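Local atomic coordinates of carbohydrate binding family 6 (Clostridium thermocellum, PDB entry 5A8C), a protein that probably hydrolyses terminal alpha-L-arabinofuranosyl residues from arabinose-bearing polysaccharides, as a glycoside hydrolase of family 43 built on a five-bladed beta-propeller. Residues A[74-77]-A[78-81]; A[93-96]-A[97-100]; A[106-109]-A[110-113]; A[256-259]-A[260-264]. All coordinates share one frame; numbering follows the deposited sequence.

Overall arrangement
All four contacts are local turns or loops of one five-bladed beta-propeller, met in chain order without touching one another. Interaction 1 (74-81) turns the chain between strands 70-76 and 83-90 of the first four-stranded sheet. Interaction 2 (93-100) follows that sheet through the short helix 91-94, and interaction 3 (106-113) is the hairpin that opens the next sheet; the centres of these two lie about 21 Å apart. Interaction 4 (256-264) leaves strand 250-256, and its centre is about 32 Å from that of interaction 3, across the chain's centre. Of interaction 3, the side chain of Ile106 lies about 9 Å from the bound calcium ion, too far to be a ligand.

Interaction 1. Residues A[74-77]-A[78-81]; sequences ISTD and DLKN
Strand 70-76 ends at Thr76, and the chain then folds back through Asp77 and Asp78, with Leu79 at positive phi (59°), so that the carbonyl of Asn81 returns to the threonine side chain. Thr76 OG1 lies at the middle of this turn. With chi1 at -169° the hydroxyl stands anti to its own nitrogen and faces the returning chain. It donates to Asn81 O at 2.8 Å, from above the carbonyl plane, and accepts an almost straight bond from Asp78 N at 3.1 Å; Leu79 N adds a weak bond to the same oxygen. A threonine suits the place because its other branch, CG2, stays apolar and meets Leu79 CD2 at 4.0 Å, while Leu49 of strand 48-56 touches both residues. The turn is a beta-hairpin connection between neighbouring antiparallel strands of a propeller blade, and inside it Asp78 forms an Asx turn and Asx motif. Its OD1 takes Asn81 N on the syn side at 2.8 Å and Lys80 N from above the carboxylate plane, two amides that a short carboxylate can gather at once. Asp77 OD1 lies 4.1 Å from Asp78 OD1, with the carboxylate planes 58° apart. Water 2, between Asp77 OD1 and (weakly) Asp78 OD2, may ease their repulsion. Water 1 accepts from Asp77 N within hydrogen-bonding distance of Asp77 OD1 and Asn81 O, and Arg48 makes a long, weak ion pair with Asp77.

Interaction 2. Residues A[93-96]-A[97-100]; sequences RDSR and WASV
Ser95 OG and the methyl of Ala98 lie over the same face of the Trp97 indole, the methyl 3.6 Å above its plane and displaced toward the rim. Ser95 CB is 4.2 Å from Trp97 NE1, whose hydrogen bond goes to Asp138. The Trp97 side chain takes chi1 64°, which places CG between its own nitrogen and carbonyl carbon and folds the indole back alongside the preceding turn. The other flat group, the Arg93 guanidinium, has the Asp94 carboxylate at its edge. It grips side-on: NE meets Asp94 OD1 at 2.9 Å in a nearly straight bond, and NH2 meets the syn lone pair of Asp94 OD2 at 2.7 Å in a salt bridge. Lys137 also pairs with OD1, and Asn90 N with OD2, so the buried acid is probably kept ionised by its neighbours.

Ser95 carries the polar link across the turn. Its OG accepts from Ala98 N at 3.0 Å with an angle of 151°, while it is also bonded to Ala91 O one helical turn earlier; a small hydroxyl can serve both partners. Water 3 donates to Ser95 O and to Ala98 O, each at 2.8 Å, bridging the same two residues through their carbonyls. Alanine suits its place because its small methyl can rest on the indole beside the serine hydroxyl, 3.4 Å from Ser95 OG, and Tyr117 touches both residues. Ser95 is the first residue to leave helical conformation after helix 91-94, and its hydroxyl ties the helix to the connection from the sheet ending with strand 83-90 to that beginning with strand 104-109.

Interaction 3. Residues A[106-109]-A[110-113]; sequences IVYR and NNKF
Segments 106-109 and 110-113 run antiparallel, with Arg109 and Lys112 as the hydrogen-bonded pair (Arg109 N to Lys112 O 2.9 Å, Lys112 N to Arg109 O 2.9 Å) and Tyr108 and Phe113 as the non-hydrogen-bonded pair beyond it. On the face carrying that second pair the rings form an offset stack, centroids 4.9 Å apart and planes at 27°. Tyr108 CD1 lies over the rim of the Phe113 face, 3.5 Å from Phe113 CZ. Tyr45 meets both rings edge-to-face. The tyrosine hydroxyl donates to Asn111 OD1 at 2.7 Å, in the carbonyl plane and on a lone pair, so a phenol serves both the stack and the turn. Ile106 CD1 touches Phe113 CB at 4.2 Å, near the plane of that ring.

On the other face, Arg109 is extended and lies alongside Asn110, planes 16° apart; its guanidinium reaches Gly171 O, while Asn110 ND2 reaches Asn192 O. Both turn asparagines have positive phi, a conformation asparagine tolerates better than most residues. The motif is a beta-hairpin with a two-residue loop, a type I' turn at Asn110-Asn111, between strands 104-109 and 112-118 of a propeller blade.

Interaction 4. Residues A[256-259]-A[260-264]; sequences LPQP and PDNYS
Gln258 and Asn262 join by their amides: Asn262 ND2 donates to Gln258 OE1 at 3.0 Å with an angle of 166°. The donor lies 32° out of the glutamine's carbonyl plane, but the acceptor is nearly in the plane of the Asn262 amide, and the two side chains cross at about a right angle. Gln258 reaches there because its chain bends at chi2 (-78°), bringing OE1 round toward the later part of the loop; Asn262 CG, turned away from the backbone N, faces it. Water 4 donates to the same OE1 at 2.7 Å and accepts from Ser264 N, and water 5 spans Pro259 O and Asn262 N. Pro259 CB lies a tight 3.4 Å from Pro260 CD, as the two rings follow one another without an intervening residue.

This irregular loop leads away from strand 250-256, the outermost strand of a four-stranded propeller sheet, toward strand 270-274. The consecutive prolines suit a stretch that gives up sheet pairing, since neither has an amide hydrogen to offer, while Asp261, Tyr263 and Ser264 all adopt positive phi as the chain curls.

Farther out, Gln258 NE2 donates to Ser235 O and Asn265 O while OE1 accepts, which probably fixes the amide's orientation. Asn262 OD1 takes Arg285, its ND2 also reaches Asn266 O, and Asp261 OD2 pairs with Thr286 at the start of helix 286-291.

Interaction 1. Residues A[74-77]-A[78-81]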
ATOM      1  N   ILE A  74      -6.456   4.604  11.085  1.00  6.61           N
ATOM      2  CA  ILE A  74      -5.993   5.041  12.421  1.00  7.02           C
ATOM      3  C   ILE A  74      -5.100   6.257  12.207  1.00  6.87           C
ATOM      4  O   ILE A  74      -4.538   6.453  11.139  1.00  7.58           O
ATOM      5  CB  ILE A  74      -5.294   3.895  13.180  1.00  7.35           C
ATOM      6  CG1 ILE A  74      -3.961   3.507  12.561  1.00  7.68           C
ATOM      7  CG2 ILE A  74      -6.214   2.711  13.346  1.00  8.22           C
ATOM      8  CD1 ILE A  74      -3.180   2.476  13.343  1.00  8.79           C
ATOM      9  N   SER A  75      -4.913   7.056  13.261  1.00  7.58           N
ATOM     10  CA  SER A  75      -4.019   8.197  13.124  1.00  7.52           C
ATOM     11  C   SER A  75      -3.399   8.567  14.427  1.00  7.89           C
ATOM     12  O   SER A  75      -3.841   8.205  15.522  1.00  9.03           O
ATOM     13  CB  SER A  75      -4.717   9.438  12.537  1.00  8.71           C
ATOM     14  OG  SER A  75      -5.556  10.070  13.512  1.00  9.75           O
ATOM     15  N   THR A  76      -2.363   9.406  14.320  1.00  8.22           N
ATOM     16  CA  THR A  76      -1.652   9.911  15.484  1.00  8.87           C
ATOM     17  C   THR A  76      -1.114  11.299  15.213  1.00  8.89           C
ATOM     18  O   THR A  76      -0.801  11.641  14.094  1.00  9.41           O
ATOM     19  CB  THR A  76      -0.491   8.981  15.838  1.00  9.45           C
ATOM     20  OG1 THR A  76       0.045   9.333  17.134  1.00 10.27           O
ATOM     21  CG2 THR A  76       0.635   8.986  14.808  1.00  9.92           C
ATOM     22  N   ASP A  77      -0.939  12.066  16.297  1.00 10.10           N
ATOM     23  CA  ASP A  77      -0.149  13.297  16.231  1.00 11.74           C
ATOM     24  C   ASP A  77       1.125  13.231  17.018  1.00 11.31           C
ATOM     25  O   ASP A  77       1.824  14.234  17.087  1.00 12.48           O
ATOM     26  CB  ASP A  77      -0.919  14.573  16.604  1.00 14.77           C
ATOM     27  CG  ASP A  77      -1.199  14.710  18.038  1.00 17.68           C
ATOM     28  OD1 ASP A  77      -0.850  13.795  18.795  1.00 21.74           O
ATOM     29  OD2 ASP A  77      -1.733  15.802  18.393  1.00 28.30           O
ATOM     30  N   ASP A  78       1.443  12.086  17.580  1.00 11.04           N
ATOM     31  CA  ASP A  78       2.577  11.979  18.482  1.00 12.51           C
ATOM     32  C   ASP A  78       3.335  10.679  18.396  1.00 11.74           C
ATOM     33  O   ASP A  78       4.322  10.497  19.116  1.00 13.65           O
ATOM     34  CB  ASP A  78       2.188  12.272  19.966  1.00 13.49           C
ATOM     35  CG  ASP A  78       1.273  11.256  20.572  1.00 14.49           C
ATOM     36  OD1 ASP A  78       0.871  10.286  19.900  1.00 13.51           O
ATOM     37  OD2 ASP A  78       0.947  11.412  21.756  1.00 18.99           O
ATOM     38  N   LEU A  79       2.904   9.749  17.511  1.00 11.06           N
ATOM     39  CA  LEU A  79       3.499   8.464  17.402  1.00 11.34           C
ATOM     40  C   LEU A  79       3.447   7.647  18.724  1.00 11.65           C
ATOM     41  O   LEU A  79       4.256   6.729  18.882  1.00 12.99           O
ATOM     42  CB  LEU A  79       4.938   8.540  16.834  1.00 12.08           C
ATOM     43  CG  LEU A  79       5.052   9.072  15.380  1.00 12.76           C
ATOM     44  CD1 LEU A  79       6.487   9.461  15.060  1.00 14.01           C
ATOM     45  CD2 LEU A  79       4.540   8.095  14.354  1.00 14.19           C
ATOM     46  N   LYS A  80       2.461   7.948  19.551  1.00 12.45           N
ATOM     47  CA  LYS A  80       2.234   7.263  20.814  1.00 12.75           C
ATOM     48  C   LYS A  80       0.787   6.865  20.972  1.00 11.10           C
ATOM     49  O   LYS A  80       0.506   5.693  21.369  1.00 13.62           O
ATOM     50  CB  LYS A  80       2.746   8.084  21.985  1.00 16.22           C
ATOM     51  CG  LYS A  80       4.245   8.388  21.961  1.00 20.35           C
ATOM     52  CD  LYS A  80       4.717   9.319  23.085  1.00 26.05           C
ATOM     53  CE  LYS A  80       6.167   9.746  22.879  1.00 32.59           C
ATOM     54  NZ  LYS A  80       6.351  10.559  21.632  1.00 38.17           N
ATOM     55  N   ASN A  81      -0.133   7.812  20.810  1.00 11.54           N
ATOM     56  CA  ASN A  81      -1.561   7.592  20.952  1.00 11.26           C
ATOM     57  C   ASN A  81      -2.120   7.449  19.557  1.00 10.40           C
ATOM     58  O   ASN A  81      -2.023   8.410  18.779  1.00 11.56           O
ATOM     59  CB  ASN A  81      -2.228   8.753  21.741  1.00 12.64           C
ATOM     60  CG  ASN A  81      -3.655   8.394  22.195  1.00 13.65           C
ATOM     61  OD1 ASN A  81      -4.378   7.720  21.520  1.00 17.83           O
ATOM     62  ND2 ASN A  81      -4.065   8.891  23.355  1.00 15.60           N
TER
HETATM   63  O   HOH W   1      -1.830  11.299  18.897  1.00 23.70           O
HETATM   64  O   HOH W   2      -1.856  12.284  21.303  1.00 29.59           O

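Interaction 2. Residues A[93-96]-A[97-100]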
ATOM      1  N   ARG A  93     -20.921  -0.834   0.096  1.00  9.20           N
ATOM      2  CA  ARG A  93     -21.749   0.292   0.514  1.00 10.36           C
ATOM      3  C   ARG A  93     -21.432   1.575  -0.271  1.00  9.63           C
ATOM      4  O   ARG A  93     -22.277   2.435  -0.432  1.00 11.84           O
ATOM      5  CB  ARG A  93     -21.509   0.538   2.000  1.00 11.47           C
ATOM      6  CG  ARG A  93     -22.419   1.525   2.694  1.00 14.04           C
ATOM      7  CD  ARG A  93     -21.932   1.873   4.103  1.00 16.17           C
ATOM      8  NE  ARG A  93     -20.633   2.526   4.050  1.00 16.87           N
ATOM      9  CZ  ARG A  93     -19.749   2.566   5.057  1.00 17.35           C
ATOM     10  NH1 ARG A  93     -20.058   2.078   6.270  1.00 19.46           N
ATOM     11  NH2 ARG A  93     -18.533   3.112   4.868  1.00 15.63           N
ATOM     12  N   ASP A  94     -20.158   1.722  -0.664  1.00  8.32           N
ATOM     13  CA  ASP A  94     -19.605   3.023  -1.061  1.00  8.05           C
ATOM     14  C   ASP A  94     -19.131   3.040  -2.518  1.00  7.85           C
ATOM     15  O   ASP A  94     -18.617   4.071  -2.929  1.00  9.32           O
ATOM     16  CB  ASP A  94     -18.462   3.410  -0.118  1.00  8.22           C
ATOM     17  CG  ASP A  94     -18.857   3.535   1.319  1.00  9.01           C
ATOM     18  OD1 ASP A  94     -20.032   3.907   1.597  1.00 10.30           O
ATOM     19  OD2 ASP A  94     -17.985   3.315   2.199  1.00  9.97           O
ATOM     20  N   SER A  95     -19.352   1.972  -3.277  1.00  8.19           N
ATOM     21  CA  SER A  95     -19.146   1.923  -4.690  1.00  8.62           C
ATOM     22  C   SER A  95     -20.330   1.256  -5.337  1.00  8.72           C
ATOM     23  O   SER A  95     -21.049   0.473  -4.702  1.00 10.50           O
ATOM     24  CB  SER A  95     -17.896   1.172  -5.074  1.00  8.55           C
ATOM     25  OG  SER A  95     -18.092  -0.206  -5.073  1.00  9.23           O
ATOM     26  N   ARG A  96     -20.498   1.500  -6.630  1.00  9.18           N
ATOM     27  CA  ARG A  96     -21.574   0.911  -7.409  1.00 10.34           C
ATOM     28  C   ARG A  96     -21.180  -0.370  -8.096  1.00 10.54           C
ATOM     29  O   ARG A  96     -22.056  -1.052  -8.616  1.00 14.57           O
ATOM     30  CB  ARG A  96     -22.081   1.912  -8.418  1.00 11.38           C
ATOM     31  CG  ARG A  96     -22.825   3.058  -7.767  1.00 13.98           C
ATOM     32  CD  ARG A  96     -23.361   4.011  -8.797  1.00 15.28           C
ATOM     33  NE  ARG A  96     -22.332   4.937  -9.252  1.00 13.76           N
ATOM     34  CZ  ARG A  96     -22.285   5.474 -10.476  1.00 11.56           C
ATOM     35  NH1 ARG A  96     -23.128   5.093 -11.402  1.00 13.99           N
ATOM     36  NH2 ARG A  96     -21.433   6.438 -10.732  1.00 11.78           N
ATOM     37  N   TRP A  97     -19.906  -0.741  -8.053  1.00  9.33           N
ATOM     38  CA  TRP A  97     -19.429  -1.844  -8.872  1.00  9.60           C
ATOM     39  C   TRP A  97     -18.529  -2.845  -8.144  1.00  9.09           C
ATOM     40  O   TRP A  97     -18.350  -3.938  -8.626  1.00 10.64           O
ATOM     41  CB  TRP A  97     -18.685  -1.287 -10.126  1.00  9.98           C
ATOM     42  CG  TRP A  97     -17.445  -0.515  -9.712  1.00  9.23           C
ATOM     43  CD1 TRP A  97     -17.356   0.785  -9.325  1.00 10.38           C
ATOM     44  CD2 TRP A  97     -16.131  -1.049  -9.535  1.00  8.71           C
ATOM     45  NE1 TRP A  97     -16.083   1.084  -8.893  1.00 10.23           N
ATOM     46  CE2 TRP A  97     -15.313  -0.025  -9.010  1.00  9.11           C
ATOM     47  CE3 TRP A  97     -15.548  -2.315  -9.765  1.00  9.25           C
ATOM     48  CZ2 TRP A  97     -13.978  -0.227  -8.732  1.00  9.88           C
ATOM     49  CZ3 TRP A  97     -14.210  -2.489  -9.474  1.00  9.98           C
ATOM     50  CH2 TRP A  97     -13.438  -1.458  -8.947  1.00  9.79           C
ATOM     51  N   ALA A  98     -17.933  -2.446  -7.015  1.00  8.23           N
ATOM     52  CA  ALA A  98     -16.922  -3.280  -6.351  1.00  8.05           C
ATOM     53  C   ALA A  98     -17.504  -3.971  -5.134  1.00  7.91           C
ATOM     54  O   ALA A  98     -18.463  -3.522  -4.538  1.00  9.60           O
ATOM     55  CB  ALA A  98     -15.723  -2.416  -5.954  1.00  8.00           C
ATOM     56  N   SER A  99     -16.861  -5.076  -4.780  1.00  8.26           N
ATOM     57  CA  SER A  99     -17.249  -5.939  -3.684  0.60  8.84           C
ATOM     58  C   SER A  99     -16.236  -5.957  -2.539  1.00  7.45           C
ATOM     59  O   SER A  99     -16.615  -6.269  -1.391  1.00  8.35           O
ATOM     60  CB  SER A  99     -17.463  -7.382  -4.207  0.60  9.89           C
ATOM     61  OG  SER A  99     -18.483  -7.382  -5.192  0.60 13.17           O
ATOM     62  N   VAL A 100     -14.972  -5.718  -2.827  1.00  6.94           N
ATOM     63  CA  VAL A 100     -13.890  -5.824  -1.842  1.00  6.83           C
ATOM     64  C   VAL A 100     -12.980  -4.611  -2.004  1.00  6.80           C
ATOM     65  O   VAL A 100     -12.975  -3.972  -3.068  1.00  6.89           O
ATOM     66  CB  VAL A 100     -13.145  -7.170  -1.938  1.00  6.79           C
ATOM     67  CG1 VAL A 100     -14.082  -8.336  -1.885  1.00  7.62           C
ATOM     68  CG2 VAL A 100     -12.285  -7.225  -3.175  1.00  7.04           C
TER
HETATM   69  O   HOH W   3     -20.895  -2.338  -5.091  1.00 11.86           O

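Interaction 3. Residues A[106-109]-A[110-113]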
ATOM      1  N   ILE A 106      -3.376   6.015  -0.527  1.00  5.62           N
ATOM      2  CA  ILE A 106      -3.980   7.291  -0.147  1.00  5.56           C
ATOM      3  C   ILE A 106      -3.135   8.445  -0.715  1.00  5.40           C
ATOM      4  O   ILE A 106      -1.896   8.438  -0.593  1.00  6.19           O
ATOM      5  CB  ILE A 106      -4.095   7.387   1.397  1.00  6.38           C
ATOM      6  CG1 ILE A 106      -4.812   8.669   1.830  1.00  7.15           C
ATOM      7  CG2 ILE A 106      -2.764   7.209   2.107  1.00  6.75           C
ATOM      8  CD1 ILE A 106      -6.260   8.751   1.485  1.00  8.24           C
ATOM      9  N   VAL A 107      -3.831   9.453  -1.203  1.00  5.64           N
ATOM     10  CA  VAL A 107      -3.199  10.697  -1.689  1.00  5.84           C
ATOM     11  C   VAL A 107      -4.073  11.857  -1.214  1.00  5.92           C
ATOM     12  O   VAL A 107      -5.294  11.819  -1.325  1.00  6.88           O
ATOM     13  CB  VAL A 107      -3.082  10.715  -3.231  1.00  7.03           C
ATOM     14  CG1 VAL A 107      -2.444  12.001  -3.689  1.00  8.01           C
ATOM     15  CG2 VAL A 107      -2.280   9.540  -3.707  1.00  8.55           C
ATOM     16  N   TYR A 108      -3.399  12.925  -0.738  1.00  6.20           N
ATOM     17  CA  TYR A 108      -4.040  14.211  -0.435  1.00  6.67           C
ATOM     18  C   TYR A 108      -3.707  15.188  -1.574  1.00  7.05           C
ATOM     19  O   TYR A 108      -2.539  15.461  -1.804  1.00  8.13           O
ATOM     20  CB  TYR A 108      -3.548  14.717   0.914  1.00  7.55           C
ATOM     21  CG  TYR A 108      -4.034  16.088   1.320  1.00  8.40           C
ATOM     22  CD1 TYR A 108      -5.389  16.392   1.404  1.00  8.70           C
ATOM     23  CD2 TYR A 108      -3.135  17.109   1.650  1.00 10.05           C
ATOM     24  CE1 TYR A 108      -5.847  17.642   1.810  1.00  9.86           C
ATOM     25  CE2 TYR A 108      -3.592  18.355   2.037  1.00 10.43           C
ATOM     26  CZ  TYR A 108      -4.937  18.622   2.116  1.00 10.14           C
ATOM     27  OH  TYR A 108      -5.337  19.884   2.494  1.00 12.24           O
ATOM     28  N   ARG A 109      -4.742  15.602  -2.306  1.00  7.20           N
ATOM     29  CA  ARG A 109      -4.519  16.515  -3.448  1.00  7.07           C
ATOM     30  C   ARG A 109      -5.754  17.344  -3.612  1.00  7.99           C
ATOM     31  O   ARG A 109      -6.869  16.845  -3.360  1.00  8.79           O
ATOM     32  CB  ARG A 109      -4.247  15.726  -4.737  1.00  7.04           C
ATOM     33  CG  ARG A 109      -3.690  16.601  -5.857  1.00  7.40           C
ATOM     34  CD  ARG A 109      -3.417  15.871  -7.115  1.00  6.89           C
ATOM     35  NE  ARG A 109      -2.678  16.726  -8.025  1.00  8.06           N
ATOM     36  CZ  ARG A 109      -2.266  16.382  -9.238  1.00  8.01           C
ATOM     37  NH1 ARG A 109      -2.535  15.206  -9.729  1.00  7.09           N
ATOM     38  NH2 ARG A 109      -1.584  17.261  -9.956  1.00 11.72           N
ATOM     39  N   ASN A 110      -5.635  18.587  -4.056  1.00 10.10           N
ATOM     40  CA  ASN A 110      -6.846  19.387  -4.314  1.00 12.48           C
ATOM     41  C   ASN A 110      -7.663  19.570  -3.065  1.00 11.23           C
ATOM     42  O   ASN A 110      -8.863  19.785  -3.175  1.00 13.55           O
ATOM     43  CB  ASN A 110      -7.764  18.757  -5.426  1.00 13.77           C
ATOM     44  CG  ASN A 110      -7.003  18.316  -6.678  1.00 14.78           C
ATOM     45  OD1 ASN A 110      -6.120  19.070  -7.138  1.00 15.88           O
ATOM     46  ND2 ASN A 110      -7.341  17.112  -7.235  1.00 14.38           N
ATOM     47  N   ASN A 111      -7.042  19.509  -1.905  1.00 10.46           N
ATOM     48  CA  ASN A 111      -7.727  19.578  -0.640  1.00 11.28           C
ATOM     49  C   ASN A 111      -8.805  18.487  -0.493  1.00 10.68           C
ATOM     50  O   ASN A 111      -9.787  18.652   0.258  1.00 12.27           O
ATOM     51  CB  ASN A 111      -8.329  20.941  -0.371  1.00 12.42           C
ATOM     52  CG  ASN A 111      -8.607  21.189   1.079  1.00 12.25           C
ATOM     53  OD1 ASN A 111      -7.873  20.739   1.970  1.00 13.20           O
ATOM     54  ND2 ASN A 111      -9.635  21.919   1.322  1.00 12.75           N
ATOM     55  N   LYS A 112      -8.554  17.336  -1.092  1.00  9.44           N
ATOM     56  CA  LYS A 112      -9.408  16.155  -1.014  1.00  8.39           C
ATOM     57  C   LYS A 112      -8.512  14.949  -0.792  1.00  6.73           C
ATOM     58  O   LYS A 112      -7.285  14.998  -0.956  1.00  7.61           O
ATOM     59  CB  LYS A 112     -10.254  15.963  -2.289  1.00 10.16           C
ATOM     60  CG  LYS A 112     -11.271  17.076  -2.486  1.00 13.66           C
ATOM     61  CD  LYS A 112     -12.090  16.947  -3.783  1.00 18.56           C
ATOM     62  CE  LYS A 112     -12.658  18.316  -4.138  1.00 25.17           C
ATOM     63  NZ  LYS A 112     -11.569  19.246  -4.522  1.00 29.18           N
ATOM     64  N   PHE A 113      -9.143  13.843  -0.430  1.00  6.38           N
ATOM     65  CA  PHE A 113      -8.475  12.594  -0.162  1.00  6.08           C
ATOM     66  C   PHE A 113      -8.957  11.549  -1.168  1.00  6.10           C
ATOM     67  O   PHE A 113     -10.160  11.366  -1.352  1.00  7.07           O
ATOM     68  CB  PHE A 113      -8.783  12.118   1.266  1.00  6.71           C
ATOM     69  CG  PHE A 113      -8.258  13.089   2.308  1.00  7.22           C
ATOM     70  CD1 PHE A 113      -9.010  14.198   2.639  1.00  8.18           C
ATOM     71  CD2 PHE A 113      -7.005  12.936   2.814  1.00  8.26           C
ATOM     72  CE1 PHE A 113      -8.508  15.164   3.513  1.00  9.81           C
ATOM     73  CE2 PHE A 113      -6.492  13.895   3.715  1.00  9.86           C
ATOM     74  CZ  PHE A 113      -7.268  15.012   4.023  1.00  9.41           C
TER

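Interaction 4. Residues A[256-259]-A[260-264]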
ATOM      1  N   LEU A 256      12.980  -4.092   3.798  1.00  6.24           N
ATOM      2  CA  LEU A 256      12.361  -4.748   4.958  1.00  6.64           C
ATOM      3  C   LEU A 256      12.384  -6.248   4.743  1.00  6.40           C
ATOM      4  O   LEU A 256      11.857  -6.713   3.731  1.00  7.44           O
ATOM      5  CB  LEU A 256      10.949  -4.269   5.169  1.00  7.22           C
ATOM      6  CG  LEU A 256      10.293  -4.717   6.477  1.00  8.29           C
ATOM      7  CD1 LEU A 256      10.833  -3.957   7.686  1.00  9.92           C
ATOM      8  CD2 LEU A 256       8.781  -4.554   6.373  1.00  9.43           C
ATOM      9  N   PRO A 257      13.048  -7.010   5.589  1.00  6.25           N
ATOM     10  CA  PRO A 257      12.975  -8.467   5.503  1.00  6.36           C
ATOM     11  C   PRO A 257      11.616  -8.966   6.008  1.00  5.96           C
ATOM     12  O   PRO A 257      10.714  -8.170   6.224  1.00  6.73           O
ATOM     13  CB  PRO A 257      14.132  -8.901   6.418  1.00  7.85           C
ATOM     14  CG  PRO A 257      14.077  -7.910   7.503  1.00  8.38           C
ATOM     15  CD  PRO A 257      13.707  -6.602   6.868  1.00  7.57           C
ATOM     16  N   GLN A 258      11.472 -10.279   6.167  1.00  6.56           N
ATOM     17  CA  GLN A 258      10.268 -10.745   6.902  1.00  6.48           C
ATOM     18  C   GLN A 258      10.301 -10.158   8.305  1.00  6.72           C
ATOM     19  O   GLN A 258      11.292 -10.322   9.009  1.00  8.15           O
ATOM     20  CB  GLN A 258      10.259 -12.258   7.013  1.00  6.41           C
ATOM     21  CG  GLN A 258       9.778 -12.942   5.752  1.00  6.40           C
ATOM     22  CD  GLN A 258       8.276 -12.915   5.615  1.00  6.40           C
ATOM     23  OE1 GLN A 258       7.562 -13.221   6.578  1.00  7.47           O
ATOM     24  NE2 GLN A 258       7.773 -12.626   4.440  1.00  6.88           N
ATOM     25  N   PRO A 259       9.222  -9.509   8.713  1.00  6.76           N
ATOM     26  CA  PRO A 259       9.146  -9.062  10.123  1.00  7.94           C
ATOM     27  C   PRO A 259       9.030 -10.241  11.053  1.00  7.26           C
ATOM     28  O   PRO A 259       8.648 -11.346  10.626  1.00  8.02           O
ATOM     29  CB  PRO A 259       7.874  -8.239  10.157  1.00 10.23           C
ATOM     30  CG  PRO A 259       7.252  -8.365   8.947  1.00 11.92           C
ATOM     31  CD  PRO A 259       8.001  -9.168   7.979  1.00  7.73           C
ATOM     32  N   PRO A 260       9.256 -10.038  12.345  1.00  7.99           N
ATOM     33  CA  PRO A 260       8.940 -11.096  13.314  1.00  8.46           C
ATOM     34  C   PRO A 260       7.470 -11.447  13.303  1.00  7.37           C
ATOM     35  O   PRO A 260       6.600 -10.656  12.932  1.00  7.69           O
ATOM     36  CB  PRO A 260       9.381 -10.492  14.656  1.00  9.80           C
ATOM     37  CG  PRO A 260       9.291  -9.036  14.423  1.00 11.49           C
ATOM     38  CD  PRO A 260       9.674  -8.797  12.979  1.00  9.49           C
ATOM     39  N   ASP A 261       7.198 -12.677  13.734  1.00  7.19           N
ATOM     40  CA  ASP A 261       5.826 -13.131  13.889  1.00  7.40           C
ATOM     41  C   ASP A 261       5.002 -12.978  12.628  1.00  6.58           C
ATOM     42  O   ASP A 261       3.844 -12.544  12.676  1.00  6.99           O
ATOM     43  CB  ASP A 261       5.140 -12.443  15.079  1.00  8.26           C
ATOM     44  CG  ASP A 261       5.784 -12.698  16.425  1.00  9.17           C
ATOM     45  OD1 ASP A 261       6.590 -13.662  16.543  1.00 11.13           O
ATOM     46  OD2 ASP A 261       5.453 -11.976  17.381  1.00 10.56           O
ATOM     47  N   ASN A 262       5.582 -13.394  11.495  1.00  6.70           N
ATOM     48  CA  ASN A 262       4.905 -13.284  10.230  1.00  6.32           C
ATOM     49  C   ASN A 262       4.660 -14.580   9.514  1.00  6.36           C
ATOM     50  O   ASN A 262       4.093 -14.563   8.396  1.00  6.89           O
ATOM     51  CB  ASN A 262       5.556 -12.252   9.315  1.00  6.61           C
ATOM     52  CG  ASN A 262       4.606 -11.742   8.272  1.00  5.97           C
ATOM     53  OD1 ASN A 262       3.491 -11.301   8.607  1.00  6.13           O
ATOM     54  ND2 ASN A 262       5.005 -11.742   7.028  1.00  6.51           N
ATOM     55  N   TYR A 263       5.104 -15.720  10.046  1.00  7.16           N
ATOM     56  CA  TYR A 263       4.698 -17.033   9.534  1.00  7.75           C
ATOM     57  C   TYR A 263       5.070 -17.228   8.057  1.00  7.26           C
ATOM     58  O   TYR A 263       4.404 -17.953   7.332  1.00  8.66           O
ATOM     59  CB  TYR A 263       3.228 -17.302   9.773  1.00  8.05           C
ATOM     60  CG  TYR A 263       2.834 -17.308  11.227  1.00  8.47           C
ATOM     61  CD1 TYR A 263       2.498 -16.143  11.886  1.00  8.63           C
ATOM     62  CD2 TYR A 263       2.787 -18.494  11.945  1.00  9.47           C
ATOM     63  CE1 TYR A 263       2.104 -16.143  13.222  1.00  9.99           C
ATOM     64  CE2 TYR A 263       2.427 -18.506  13.285  1.00 10.97           C
ATOM     65  CZ  TYR A 263       2.046 -17.330  13.884  1.00 11.21           C
ATOM     66  OH  TYR A 263       1.627 -17.322  15.199  1.00 14.81           O
ATOM     67  N   SER A 264       6.189 -16.621   7.644  1.00  7.39           N
ATOM     68  CA  SER A 264       6.685 -16.766   6.259  1.00  7.58           C
ATOM     69  C   SER A 264       5.632 -16.436   5.228  1.00  7.29           C
ATOM     70  O   SER A 264       5.609 -16.974   4.131  1.00  8.93           O
ATOM     71  CB  SER A 264       7.270 -18.155   6.008  1.00  8.70           C
ATOM     72  OG  SER A 264       8.326 -18.383   6.938  1.00 10.91           O
TER
HETATM   73  O   HOH W   4       8.238 -14.950   8.536  1.00  9.00           O
HETATM   74  O   HOH W   5       8.366 -14.032  11.029  1.00  9.70           O